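Local coordinates for lipoate-protein ligase, putative (Streptococcus pneumoniae, PDB 1VQZ), which is a putative member of the lipoate-protein ligases, combining a ligase A/B family region with the C-terminal region found in bacterial relatives, at residues A[55-59]-A[291-297]; A[61-65]-A[250-254]; A[268-274]-A[285-291]; A[300-304]-A[317-321]. All blocks are in the same frame, centred on the assembly; numbering follows the deposited sequence.

Interaction 1 (A[55-59]-A[291-297]). With EDO (1,2-ethanediol), chain S; EDO (1,2-ethanediol), chain D.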
loop_
_atom_site.group_PDB
_atom_site.type_symbol
_atom_site.label_atom_id
_atom_site.label_comp_id
_atom_site.label_asym_id
_atom_site.label_seq_id
_atom_site.Cartn_x
_atom_site.Cartn_y
_atom_site.Cartn_z
ATOM N N VAL A 55 -2.398 -6.972 2.173
ATOM C CA VAL A 55 -1.801 -6.567 3.418
ATOM C C VAL A 55 -0.624 -5.682 3.155
ATOM O O VAL A 55 0.037 -5.803 2.125
ATOM C CB VAL A 55 -1.463 -7.756 4.399
ATOM C CG1 VAL A 55 -2.718 -8.579 4.653
ATOM C CG2 VAL A 55 -0.319 -8.654 3.887
ATOM N N GLY A 56 -0.396 -4.767 4.103
ATOM C CA GLY A 56 0.708 -3.843 4.039
ATOM C C GLY A 56 2.036 -4.554 4.139
ATOM O O GLY A 56 2.165 -5.659 4.681
ATOM N N ARG A 57 3.037 -3.916 3.559
ATOM C CA ARG A 57 4.407 -4.414 3.509
ATOM C C ARG A 57 5.020 -4.933 4.832
ATOM O O ARG A 57 5.888 -5.856 4.828
ATOM C CB ARG A 57 5.258 -3.262 2.912
ATOM C CG ARG A 57 6.651 -3.534 2.714
ATOM C CD ARG A 57 7.316 -2.313 2.114
ATOM N NE ARG A 57 7.203 -1.190 3.003
ATOM C CZ ARG A 57 7.225 0.083 2.664
ATOM N NH1 ARG A 57 7.344 0.479 1.402
ATOM N NH2 ARG A 57 7.112 0.978 3.619
ATOM N N HIS A 58 4.596 -4.368 5.959
ATOM C CA HIS A 58 5.127 -4.768 7.244
ATOM C C HIS A 58 4.148 -5.423 8.211
ATOM O O HIS A 58 4.516 -5.690 9.342
ATOM C CB HIS A 58 5.820 -3.584 7.898
ATOM C CG HIS A 58 6.937 -3.018 7.081
ATOM N ND1 HIS A 58 7.930 -3.806 6.534
ATOM C CD2 HIS A 58 7.193 -1.747 6.660
ATOM C CE1 HIS A 58 8.772 -3.043 5.849
ATOM N NE2 HIS A 58 8.347 -1.794 5.897
ATOM N N GLN A 59 2.928 -5.732 7.746
ATOM C CA GLN A 59 1.926 -6.354 8.595
ATOM C C GLN A 59 2.344 -7.803 8.939
ATOM O O GLN A 59 2.960 -8.502 8.142
ATOM C CB GLN A 59 0.502 -6.338 7.969
ATOM C CG GLN A 59 -0.208 -4.996 8.001
ATOM C CD GLN A 59 -1.680 -5.071 7.629
ATOM O OE1 GLN A 59 -2.047 -5.063 6.443
ATOM N NE2 GLN A 59 -2.541 -5.128 8.652
ATOM N N PHE A 291 1.451 0.732 10.517
ATOM C CA PHE A 291 1.959 2.088 10.291
ATOM C C PHE A 291 2.264 2.274 8.789
ATOM O O PHE A 291 2.451 1.326 8.026
ATOM C CB PHE A 291 3.247 2.345 11.092
ATOM C CG PHE A 291 4.344 1.330 10.844
ATOM C CD1 PHE A 291 5.260 1.504 9.798
ATOM C CD2 PHE A 291 4.448 0.214 11.634
ATOM C CE1 PHE A 291 6.266 0.579 9.539
ATOM C CE2 PHE A 291 5.493 -0.724 11.402
ATOM C CZ PHE A 291 6.362 -0.553 10.327
ATOM N N PHE A 292 2.252 3.515 8.357
ATOM C CA PHE A 292 2.607 3.818 6.997
ATOM C C PHE A 292 3.883 4.608 6.953
ATOM O O PHE A 292 4.018 5.577 7.653
ATOM C CB PHE A 292 1.526 4.644 6.312
ATOM C CG PHE A 292 1.926 5.057 4.957
ATOM C CD1 PHE A 292 1.848 4.141 3.898
ATOM C CD2 PHE A 292 2.515 6.300 4.734
ATOM C CE1 PHE A 292 2.288 4.485 2.641
ATOM C CE2 PHE A 292 2.958 6.655 3.451
ATOM C CZ PHE A 292 2.852 5.732 2.418
ATOM N N GLY A 293 4.788 4.210 6.057
ATOM C CA GLY A 293 5.955 4.975 5.715
ATOM C C GLY A 293 6.184 4.777 4.236
ATOM O O GLY A 293 5.912 3.693 3.657
ATOM N N ILE A 294 6.696 5.813 3.613
ATOM C CA ILE A 294 6.956 5.792 2.151
ATOM C C ILE A 294 8.082 4.822 1.782
ATOM O O ILE A 294 8.079 4.258 0.697
ATOM C CB ILE A 294 7.308 7.204 1.619
ATOM C CG1 ILE A 294 6.091 8.112 1.639
ATOM C CG2 ILE A 294 7.780 7.139 0.186
ATOM C CD1 ILE A 294 6.482 9.586 1.612
ATOM N N GLU A 295 9.046 4.677 2.682
ATOM C CA GLU A 295 10.201 3.765 2.564
ATOM C C GLU A 295 10.134 2.666 3.585
ATOM O O GLU A 295 9.604 2.857 4.663
ATOM C CB GLU A 295 11.540 4.492 2.753
ATOM C CG GLU A 295 11.710 5.609 1.799
ATOM C CD GLU A 295 13.141 6.095 1.680
ATOM O OE1 GLU A 295 14.008 5.317 1.273
ATOM O OE2 GLU A 295 13.364 7.279 1.918
ATOM N N ASP A 296 10.687 1.524 3.182
ATOM C CA ASP A 296 10.790 0.277 3.959
ATOM C C ASP A 296 11.458 0.481 5.340
ATOM O O ASP A 296 12.509 1.108 5.450
ATOM C CB ASP A 296 11.599 -0.725 3.153
ATOM C CG ASP A 296 11.356 -2.152 3.567
ATOM O OD1 ASP A 296 11.703 -2.520 4.694
ATOM O OD2 ASP A 296 10.844 -2.920 2.724
ATOM N N VAL A 297 10.818 -0.067 6.359
ATOM C CA VAL A 297 11.269 -0.002 7.758
ATOM C C VAL A 297 12.625 -0.710 7.992
ATOM O O VAL A 297 13.258 -0.507 9.026
ATOM C CB VAL A 297 10.135 -0.487 8.762
ATOM C CG1 VAL A 297 10.099 -1.971 8.884
ATOM C CG2 VAL A 297 10.309 0.122 10.119
HETATM C C1 EDO S . 10.728 -6.188 5.056
HETATM O O1 EDO S . 11.598 -5.083 5.533
HETATM C C2 EDO S . 9.234 -5.900 4.771
HETATM O O2 EDO S . 8.542 -6.637 3.720
HETATM C C1 EDO D . 7.579 -7.217 8.614
HETATM O O1 EDO D . 8.355 -6.049 8.486
HETATM C C2 EDO D . 7.470 -7.968 7.302
HETATM O O2 EDO D . 8.739 -8.432 6.933
HETATM O O HOH W 1 5.378 1.307 5.861
#
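Phe291 begins the segment 291-297 with its ring set rim to rim against that of His58: the centroids are 5.8 Å apart, the planes differ by 24°, and Phe291 CE1 lies 3.8 Å from His58 CD2. At Gly293 the contact turns polar. Gly293 O accepts a hydrogen bond from Arg57 NH2 (3.0 Å, 139° at the hydrogen) near the guanidinium plane, while Gly293 N donates to water 1 at 3.0 Å; a weak bond of 2.9 Å from Arg57 NH2 to the same water completes the bridge. Glu295 O, though 3.3 Å from Arg57 NH2, has too poor an angle to bond. Asp296 OD2 lies 4.0 Å from Arg57 NE but well out of the guanidinium plane, so only charge attraction is implied. One 1,2-ethanediol (chain S) links the segments, its O1 donating to Asp296 OD1 at 2.7 Å and its O2 to Arg57 O at 3.0 Å. Val297 CG1 makes a CH-pi contact, 3.4 Å from the His58 ring centroid and 9° off the normal. The contact thus joins a turn of the ligase A/B family region, Gly56-Gln59 (type I) just after strand 52-55, to a loop of the C-terminal family region that runs from strand 281-289 to helix 298-304, with Asp296 OD1 capping Ala298 N and Ile294 touching Gln148 and Tyr150 of strand 141-151.

Interaction 2 (A[61-65]-A[250-254]). With EDO (1,2-ethanediol), chain Q.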
loop_
_atom_site.group_PDB
_atom_site.type_symbol
_atom_site.label_atom_id
_atom_site.label_comp_id
_atom_site.label_asym_id
_atom_site.label_seq_id
_atom_site.Cartn_x
_atom_site.Cartn_y
_atom_site.Cartn_z
ATOM N N THR A 61 1.006 -10.827 8.982
ATOM C CA THR A 61 -0.116 -11.401 8.257
ATOM C C THR A 61 -0.826 -12.490 9.047
ATOM O O THR A 61 -2.052 -12.439 9.231
ATOM C CB THR A 61 0.343 -11.906 6.916
ATOM O OG1 THR A 61 1.189 -10.909 6.307
ATOM C CG2 THR A 61 -0.860 -12.198 6.028
ATOM N N ILE A 62 -0.043 -13.373 9.639
ATOM C CA ILE A 62 -0.589 -14.525 10.360
ATOM C C ILE A 62 -1.452 -14.091 11.530
ATOM O O ILE A 62 -2.416 -14.768 11.898
ATOM C CB ILE A 62 0.520 -15.471 10.810
ATOM C CG1 ILE A 62 -0.035 -16.858 11.167
ATOM C CG2 ILE A 62 1.283 -14.949 12.049
ATOM C CD1 ILE A 62 -0.653 -17.547 10.056
ATOM N N GLU A 63 -1.135 -12.933 12.100
ATOM C CA GLU A 63 -1.887 -12.457 13.258
ATOM C C GLU A 63 -3.057 -11.542 12.925
ATOM O O GLU A 63 -3.765 -11.121 13.826
ATOM C CB GLU A 63 -0.934 -11.718 14.172
ATOM C CG GLU A 63 0.106 -12.593 14.808
ATOM C CD GLU A 63 -0.515 -13.751 15.575
ATOM O OE1 GLU A 63 -1.580 -13.543 16.197
ATOM O OE2 GLU A 63 0.053 -14.862 15.520
ATOM N N GLU A 64 -3.238 -11.237 11.639
ATOM C CA GLU A 64 -4.270 -10.309 11.127
ATOM C C GLU A 64 -5.391 -10.937 10.330
ATOM O O GLU A 64 -6.467 -10.365 10.229
ATOM C CB GLU A 64 -3.679 -9.290 10.174
ATOM C CG GLU A 64 -2.457 -8.545 10.623
ATOM C CD GLU A 64 -2.610 -7.911 11.977
ATOM O OE1 GLU A 64 -3.655 -7.257 12.206
ATOM O OE2 GLU A 64 -1.678 -8.095 12.801
ATOM N N ILE A 65 -5.124 -12.063 9.699
ATOM C CA ILE A 65 -6.095 -12.708 8.815
ATOM C C ILE A 65 -6.914 -13.820 9.494
ATOM O O ILE A 65 -6.349 -14.710 10.181
ATOM C CB ILE A 65 -5.343 -13.323 7.589
ATOM C CG1 ILE A 65 -4.658 -12.222 6.794
ATOM C CG2 ILE A 65 -6.279 -14.186 6.690
ATOM C CD1 ILE A 65 -5.614 -11.233 6.193
ATOM N N TRP A 250 6.865 -14.663 1.319
ATOM C CA TRP A 250 6.638 -13.255 1.127
ATOM C C TRP A 250 5.335 -12.790 1.796
ATOM O O TRP A 250 5.316 -11.775 2.483
ATOM C CB TRP A 250 6.630 -12.891 -0.368
ATOM C CG TRP A 250 6.127 -11.505 -0.597
ATOM C CD1 TRP A 250 4.896 -11.150 -1.142
ATOM C CD2 TRP A 250 6.777 -10.283 -0.251
ATOM N NE1 TRP A 250 4.759 -9.774 -1.130
ATOM C CE2 TRP A 250 5.886 -9.217 -0.595
ATOM C CE3 TRP A 250 8.013 -9.963 0.341
ATOM C CZ2 TRP A 250 6.198 -7.897 -0.386
ATOM C CZ3 TRP A 250 8.320 -8.600 0.559
ATOM C CH2 TRP A 250 7.412 -7.590 0.167
ATOM N N ASN A 251 4.235 -13.488 1.549
ATOM C CA ASN A 251 2.903 -12.963 1.967
ATOM C C ASN A 251 2.710 -13.036 3.486
ATOM O O ASN A 251 2.099 -12.135 4.090
ATOM C CB ASN A 251 1.776 -13.723 1.243
ATOM C CG ASN A 251 1.744 -13.461 -0.227
ATOM O OD1 ASN A 251 1.944 -12.345 -0.648
ATOM N ND2 ASN A 251 1.429 -14.475 -1.020
ATOM N N TYR A 252 3.226 -14.119 4.065
ATOM C CA TYR A 252 3.226 -14.349 5.515
ATOM C C TYR A 252 4.659 -14.204 5.999
ATOM O O TYR A 252 5.098 -13.098 6.306
ATOM C CB TYR A 252 2.654 -15.740 5.805
ATOM C CG TYR A 252 1.162 -15.817 5.545
ATOM C CD1 TYR A 252 0.664 -16.025 4.262
ATOM C CD2 TYR A 252 0.249 -15.679 6.581
ATOM C CE1 TYR A 252 -0.742 -16.109 4.018
ATOM C CE2 TYR A 252 -1.138 -15.760 6.365
ATOM C CZ TYR A 252 -1.624 -15.948 5.080
ATOM O OH TYR A 252 -2.985 -16.014 4.877
ATOM N N GLY A 253 5.406 -15.306 6.042
ATOM C CA GLY A 253 6.867 -15.236 6.230
ATOM C C GLY A 253 7.345 -15.775 7.556
ATOM O O GLY A 253 6.569 -15.909 8.491
ATOM N N LYS A 254 8.641 -16.051 7.642
ATOM C CA LYS A 254 9.218 -16.685 8.808
ATOM C C LYS A 254 9.313 -15.742 10.002
ATOM O O LYS A 254 9.603 -14.564 9.865
ATOM C CB LYS A 254 10.615 -17.248 8.479
HETATM C C1 EDO Q . -3.120 -19.374 8.165
HETATM O O1 EDO Q . -1.729 -19.666 8.190
HETATM C C2 EDO Q . -3.549 -17.909 8.197
HETATM O O2 EDO Q . -4.395 -17.585 7.057
#
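This is a small, mostly buried contact in which the C-terminal end of helix 248-251 packs on the loop between strand 52-55 and helix 67-73, a loop of the ligase A/B family region. The evidence for the helix end is the backbone of Tyr252, the first residue to leave helical angles (phi/psi -109°/-92°); at Gly253 they reach 112°/163°, where a CB would be jammed against the preceding carbonyl O. The carbonyl of Asn251 takes its hydrogen bond across the contact, from Thr61 OG1 at 2.7 Å. Thr61 is the residue nearest the helix end, its CA 5.2 Å from that of Tyr252, and its methyl CG2 sits 3.8 Å from the Tyr252 ring centroid, 21° off the normal, a CH-pi contact over the ring face. Ile62 adds an apolar touch, CD1 to Tyr252 CD2 at 4.0 Å. The 61-65 backbone makes a tight turn, Thr61 O accepting from Glu64 N (2.9 Å) and Ile65 N (3.1 Å). Arg79, at the end of strand 76-79, ties the helix end from another direction: its N donates to Asn251 OD1 and its guanidinium to the O atoms of Trp250 and Tyr252. Trp248 stacks on the Tyr252 ring. At the tip of that side chain, Tyr252 OH accepts a hydrogen bond from O2 of a 1,2-ethanediol (chain Q) at 3.0 Å.

Interaction 3 (A[268-274]-A[285-291]). With EDO (1,2-ethanediol), chain D.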
loop_
_atom_site.group_PDB
_atom_site.type_symbol
_atom_site.label_atom_id
_atom_site.label_comp_id
_atom_site.label_asym_id
_atom_site.label_seq_id
_atom_site.Cartn_x
_atom_site.Cartn_y
_atom_site.Cartn_z
ATOM N N SER A 268 -1.560 6.530 14.849
ATOM C CA SER A 268 -1.201 6.403 13.435
ATOM C C SER A 268 -0.632 5.012 13.094
ATOM O O SER A 268 -0.098 4.780 12.018
ATOM C CB SER A 268 -0.229 7.533 13.066
ATOM O OG SER A 268 -0.914 8.759 13.107
ATOM N N GLY A 269 -0.801 4.060 13.983
ATOM C CA GLY A 269 -0.414 2.702 13.656
ATOM C C GLY A 269 0.054 1.876 14.825
ATOM O O GLY A 269 0.610 2.352 15.796
ATOM N N LYS A 270 -0.171 0.597 14.659
ATOM C CA LYS A 270 0.385 -0.439 15.472
ATOM C C LYS A 270 1.860 -0.702 15.113
ATOM O O LYS A 270 2.215 -0.826 13.928
ATOM C CB LYS A 270 -0.497 -1.668 15.163
ATOM C CG LYS A 270 -0.213 -2.901 15.835
ATOM C CD LYS A 270 -1.500 -3.706 16.001
ATOM C CE LYS A 270 -1.574 -4.834 15.086
ATOM N NZ LYS A 270 -2.570 -5.832 15.650
ATOM N N VAL A 271 2.710 -0.809 16.140
ATOM C CA VAL A 271 4.136 -1.145 15.983
ATOM C C VAL A 271 4.474 -2.349 16.879
ATOM O O VAL A 271 4.287 -2.313 18.092
ATOM C CB VAL A 271 5.072 0.038 16.345
ATOM C CG1 VAL A 271 6.535 -0.371 16.201
ATOM C CG2 VAL A 271 4.748 1.258 15.510
ATOM N N GLU A 272 4.950 -3.416 16.243
ATOM C CA GLU A 272 5.331 -4.668 16.889
ATOM C C GLU A 272 6.804 -4.936 16.633
ATOM O O GLU A 272 7.240 -5.005 15.495
ATOM C CB GLU A 272 4.514 -5.818 16.350
ATOM C CG GLU A 272 4.667 -7.133 17.170
ATOM C CD GLU A 272 3.813 -8.281 16.639
ATOM O OE1 GLU A 272 3.570 -8.341 15.403
ATOM O OE2 GLU A 272 3.416 -9.147 17.476
ATOM N N VAL A 273 7.557 -5.093 17.705
ATOM C CA VAL A 273 8.999 -5.212 17.625
ATOM C C VAL A 273 9.484 -6.557 18.143
ATOM O O VAL A 273 9.248 -6.928 19.284
ATOM C CB VAL A 273 9.678 -4.130 18.462
ATOM C CG1 VAL A 273 11.220 -4.295 18.376
ATOM C CG2 VAL A 273 9.222 -2.758 18.047
ATOM N N PHE A 274 10.201 -7.277 17.303
ATOM C CA PHE A 274 10.842 -8.517 17.734
ATOM C C PHE A 274 12.377 -8.283 17.773
ATOM O O PHE A 274 13.012 -8.130 16.739
ATOM C CB PHE A 274 10.513 -9.676 16.775
ATOM C CG PHE A 274 9.048 -10.025 16.693
ATOM C CD1 PHE A 274 8.211 -9.367 15.813
ATOM C CD2 PHE A 274 8.523 -11.060 17.448
ATOM C CE1 PHE A 274 6.869 -9.727 15.704
ATOM C CE2 PHE A 274 7.173 -11.408 17.362
ATOM C CZ PHE A 274 6.353 -10.729 16.468
ATOM N N ILE A 285 16.866 -7.188 14.956
ATOM C CA ILE A 285 15.565 -6.595 15.202
ATOM C C ILE A 285 14.714 -6.678 13.948
ATOM O O ILE A 285 15.235 -6.596 12.812
ATOM C CB ILE A 285 15.722 -5.153 15.718
ATOM C CG1 ILE A 285 14.401 -4.540 16.176
ATOM C CG2 ILE A 285 16.307 -4.239 14.652
ATOM C CD1 ILE A 285 14.617 -3.216 16.903
ATOM N N LYS A 286 13.416 -6.889 14.137
ATOM C CA LYS A 286 12.449 -6.867 13.029
ATOM C C LYS A 286 11.172 -6.201 13.530
ATOM O O LYS A 286 10.728 -6.424 14.674
ATOM C CB LYS A 286 12.164 -8.291 12.498
ATOM C CG LYS A 286 11.473 -8.239 11.115
ATOM C CD LYS A 286 11.361 -9.499 10.404
ATOM C CE LYS A 286 10.816 -9.294 8.994
ATOM N NZ LYS A 286 11.836 -8.892 7.962
ATOM N N ILE A 287 10.624 -5.313 12.701
ATOM C CA ILE A 287 9.505 -4.480 13.062
ATOM C C ILE A 287 8.352 -4.755 12.126
ATOM O O ILE A 287 8.505 -4.694 10.880
ATOM C CB ILE A 287 9.904 -3.015 13.028
ATOM C CG1 ILE A 287 11.098 -2.773 13.999
ATOM C CG2 ILE A 287 8.729 -2.089 13.369
ATOM C CD1 ILE A 287 11.743 -1.421 13.827
ATOM N N TYR A 288 7.206 -5.060 12.726
ATOM C CA TYR A 288 5.955 -5.282 12.011
ATOM C C TYR A 288 4.936 -4.235 12.413
ATOM O O TYR A 288 5.067 -3.584 13.452
ATOM C CB TYR A 288 5.351 -6.635 12.377
ATOM C CG TYR A 288 6.118 -7.832 11.920
ATOM C CD1 TYR A 288 7.268 -8.219 12.590
ATOM C CD2 TYR A 288 5.681 -8.606 10.863
ATOM C CE1 TYR A 288 7.985 -9.320 12.206
ATOM C CE2 TYR A 288 6.420 -9.724 10.447
ATOM C CZ TYR A 288 7.570 -10.081 11.152
ATOM O OH TYR A 288 8.329 -11.179 10.814
ATOM N N GLY A 289 3.891 -4.099 11.595
ATOM C CA GLY A 289 2.804 -3.201 11.934
ATOM C C GLY A 289 2.009 -2.744 10.740
ATOM O O GLY A 289 2.264 -3.164 9.573
ATOM N N ASP A 290 1.025 -1.895 11.033
ATOM C CA ASP A 290 0.183 -1.279 9.989
ATOM C C ASP A 290 0.396 0.236 9.882
ATOM O O ASP A 290 -0.407 0.915 9.238
ATOM C CB ASP A 290 -1.300 -1.606 10.190
ATOM C CG ASP A 290 -1.848 -1.186 11.574
ATOM O OD1 ASP A 290 -1.220 -0.433 12.308
ATOM O OD2 ASP A 290 -2.923 -1.670 11.950
ATOM N N PHE A 291 1.451 0.732 10.517
ATOM C CA PHE A 291 1.959 2.088 10.291
ATOM C C PHE A 291 2.264 2.274 8.789
ATOM O O PHE A 291 2.451 1.326 8.026
ATOM C CB PHE A 291 3.247 2.345 11.092
ATOM C CG PHE A 291 4.344 1.330 10.844
ATOM C CD1 PHE A 291 5.260 1.504 9.798
ATOM C CD2 PHE A 291 4.448 0.214 11.634
ATOM C CE1 PHE A 291 6.266 0.579 9.539
ATOM C CE2 PHE A 291 5.493 -0.724 11.402
ATOM C CZ PHE A 291 6.362 -0.553 10.327
HETATM C C1 EDO D . 7.579 -7.217 8.614
HETATM O O1 EDO D . 8.355 -6.049 8.486
HETATM C C2 EDO D . 7.470 -7.968 7.302
HETATM O O2 EDO D . 8.739 -8.432 6.933
#
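An antiparallel beta hairpin pairs strand 269-278 with strand 281-289, the axes of 269-274 and 285-289 approaching to 4.6 Å, their N-to-C directions 154° apart. Two hydrogen-bonded pairs satisfy most facing backbone groups. Between Glu272 and Tyr288 both N-to-O bonds measure 2.8 Å, at 168° and 171°; between Phe274 and Lys286, Phe274 N to Lys286 O is 2.8 Å and Lys286 N to Phe274 O is 2.9 Å. At Lys270 and Asp290 the bonding is less regular: Asp290 N reaches Lys270 O only weakly (3.3 Å, 136°), and the side chain takes over, Asp290 OD1 accepting from Lys270 N at 2.8 Å. Groups facing outward find other partners. Ile287 N donates to Glu301 OE2 of helix 298-304, Ile287 O accepts from O1 of a 1,2-ethanediol (chain D) at 2.8 Å, and Val271 and Val273 bond to strand 260-266. The carboxylate of Glu272 is held by a salt bridge to Arg261 and a hydrogen bond from Asn60. Phe291 N is buried without a partner in the model. Side chains sort by face: Val271, Val273 and Ile287 lie on one, with Val271 CG1 4.0 Å from Ile287 CG2; on the other, Phe274 CE1 meets Tyr288 CD1 at 3.5 Å.

Interaction 4 (A[300-304]-A[317-321])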
loop_
_atom_site.group_PDB
_atom_site.type_symbol
_atom_site.label_atom_id
_atom_site.label_comp_id
_atom_site.label_asym_id
_atom_site.label_seq_id
_atom_site.Cartn_x
_atom_site.Cartn_y
_atom_site.Cartn_z
ATOM N N VAL A 300 15.341 1.463 9.410
ATOM C CA VAL A 300 15.303 1.709 10.845
ATOM C C VAL A 300 15.907 0.516 11.631
ATOM O O VAL A 300 16.751 0.696 12.539
ATOM C CB VAL A 300 13.864 2.018 11.293
ATOM C CG1 VAL A 300 13.790 2.274 12.780
ATOM C CG2 VAL A 300 13.297 3.211 10.489
ATOM N N GLU A 301 15.490 -0.699 11.272
ATOM C CA GLU A 301 16.137 -1.927 11.759
ATOM C C GLU A 301 17.643 -1.772 11.620
ATOM O O GLU A 301 18.369 -2.077 12.553
ATOM C CB GLU A 301 15.658 -3.151 10.968
ATOM C CG GLU A 301 14.166 -3.455 11.183
ATOM C CD GLU A 301 13.561 -4.412 10.150
ATOM O OE1 GLU A 301 14.263 -4.834 9.201
ATOM O OE2 GLU A 301 12.356 -4.704 10.268
ATOM N N ASP A 302 18.114 -1.258 10.472
ATOM C CA ASP A 302 19.560 -1.225 10.215
ATOM C C ASP A 302 20.317 -0.295 11.167
ATOM O O ASP A 302 21.402 -0.631 11.622
ATOM C CB ASP A 302 19.853 -0.867 8.769
ATOM C CG ASP A 302 19.474 -1.983 7.787
ATOM O OD1 ASP A 302 19.161 -3.131 8.205
ATOM O OD2 ASP A 302 19.475 -1.688 6.583
ATOM N N VAL A 303 19.714 0.836 11.497
ATOM C CA VAL A 303 20.321 1.820 12.373
ATOM C C VAL A 303 20.271 1.370 13.824
ATOM O O VAL A 303 21.037 1.852 14.630
ATOM C CB VAL A 303 19.696 3.262 12.198
ATOM C CG1 VAL A 303 18.302 3.392 12.768
ATOM C CG2 VAL A 303 20.576 4.323 12.870
ATOM N N LEU A 304 19.394 0.427 14.163
ATOM C CA LEU A 304 19.245 0.018 15.563
ATOM C C LEU A 304 20.108 -1.170 15.933
ATOM O O LEU A 304 20.409 -1.396 17.104
ATOM C CB LEU A 304 17.775 -0.260 15.886
ATOM C CG LEU A 304 16.896 0.999 16.025
ATOM C CD1 LEU A 304 15.491 0.626 16.329
ATOM C CD2 LEU A 304 17.405 2.021 17.054
ATOM N N ALA A 317 19.898 7.065 18.357
ATOM C CA ALA A 317 20.021 6.466 17.034
ATOM C C ALA A 317 18.882 6.912 16.111
ATOM O O ALA A 317 19.079 7.218 14.895
ATOM C CB ALA A 317 20.037 4.910 17.124
ATOM N N LEU A 318 17.690 6.981 16.664
ATOM C CA LEU A 318 16.545 7.358 15.855
ATOM C C LEU A 318 16.600 8.826 15.410
ATOM O O LEU A 318 16.031 9.203 14.355
ATOM C CB LEU A 318 15.250 7.051 16.570
ATOM C CG LEU A 318 14.889 5.566 16.765
ATOM C CD1 LEU A 318 13.624 5.493 17.655
ATOM C CD2 LEU A 318 14.648 4.882 15.438
ATOM N N LYS A 319 17.242 9.663 16.217
ATOM C CA LYS A 319 17.446 11.082 15.860
ATOM C C LYS A 319 18.553 11.281 14.810
ATOM O O LYS A 319 18.850 12.424 14.468
ATOM C CB LYS A 319 17.744 11.952 17.092
ATOM C CG LYS A 319 16.801 11.716 18.235
ATOM C CD LYS A 319 16.769 12.707 19.313
ATOM C CE LYS A 319 15.618 13.699 19.117
ATOM N NZ LYS A 319 14.309 13.033 18.721
ATOM N N THR A 320 19.149 10.201 14.301
ATOM C CA THR A 320 20.113 10.282 13.189
ATOM C C THR A 320 19.454 9.970 11.833
ATOM O O THR A 320 20.132 9.920 10.806
ATOM C CB THR A 320 21.337 9.356 13.368
ATOM O OG1 THR A 320 20.925 7.991 13.265
ATOM C CG2 THR A 320 22.012 9.582 14.681
ATOM N N ILE A 321 18.140 9.787 11.836
ATOM C CA ILE A 321 17.390 9.501 10.597
ATOM C C ILE A 321 16.101 10.273 10.557
ATOM O O ILE A 321 15.610 10.696 11.593
ATOM C CB ILE A 321 17.075 7.996 10.470
ATOM C CG1 ILE A 321 16.229 7.504 11.668
ATOM C CG2 ILE A 321 18.383 7.231 10.340
ATOM C CD1 ILE A 321 15.353 6.359 11.382
#
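Val303 gives up 64 Å² to this contact, more than any other residue, followed by Leu318 and Ile321 with 43 Å² each. The CA-to-CB bond of Val303 is directed toward the partner segment: its CG2 lies 3.8 Å from Ala317 O and 3.7 Å from Thr320 OG1, and its CG1 4.4 Å from Ile321 CD1. Leu318 sends CD2 to within 3.8 Å of Val300 CG1 and 4.3 Å of Leu304 CD2, while Ile321 CD1 approaches Val300 CG2 at 3.9 Å. The side-chain contacts are thus essentially apolar. Within 317-321, Thr320 OG1 donates to Ala317 O (2.6 Å) and a type I turn from Leu318 to Ile321 swings Ile321 back toward helix 298-304; Arg332 takes Leu318 O and Ile321 O. Leu304 touches Val339 and Leu318 touches Ile335. The last turns of helices 298-304 and 311-318 pack through small and branched aliphatic side chains; with helix 332-339 they form a helical layer, helix 298-304 meeting strand 281-289 at Ile285, an alpha/beta arrangement of the C-terminal region.

In the fold
Interactions 1 and 2 join parts of the chain some 200 residues apart, both using the loop after strand 52-55, and Val55 CG2 of one touches Thr61 OG1 of the other at 3.6 Å. Interactions 3 and 4 are local, within the C-terminal region. Interactions 2 and 3 are buried, 1 and 4 only partly. Interaction 3, the most extensive at 561 Å², is built on regular backbone bonds; interaction 2 rests on a hydroxyl-to-carbonyl bond and CH-pi packing; interaction 4, farthest from the chain centre, relies on aliphatic packing; interaction 1 mixes cationic, ring and solvent-mediated contacts. It shares Phe291 with interaction 3, and His58 O probably bonds to Gly289 N (2.8 Å). Ile285 CD1 meets Leu304 CD1 at 4.0 Å between interactions 3 and 4.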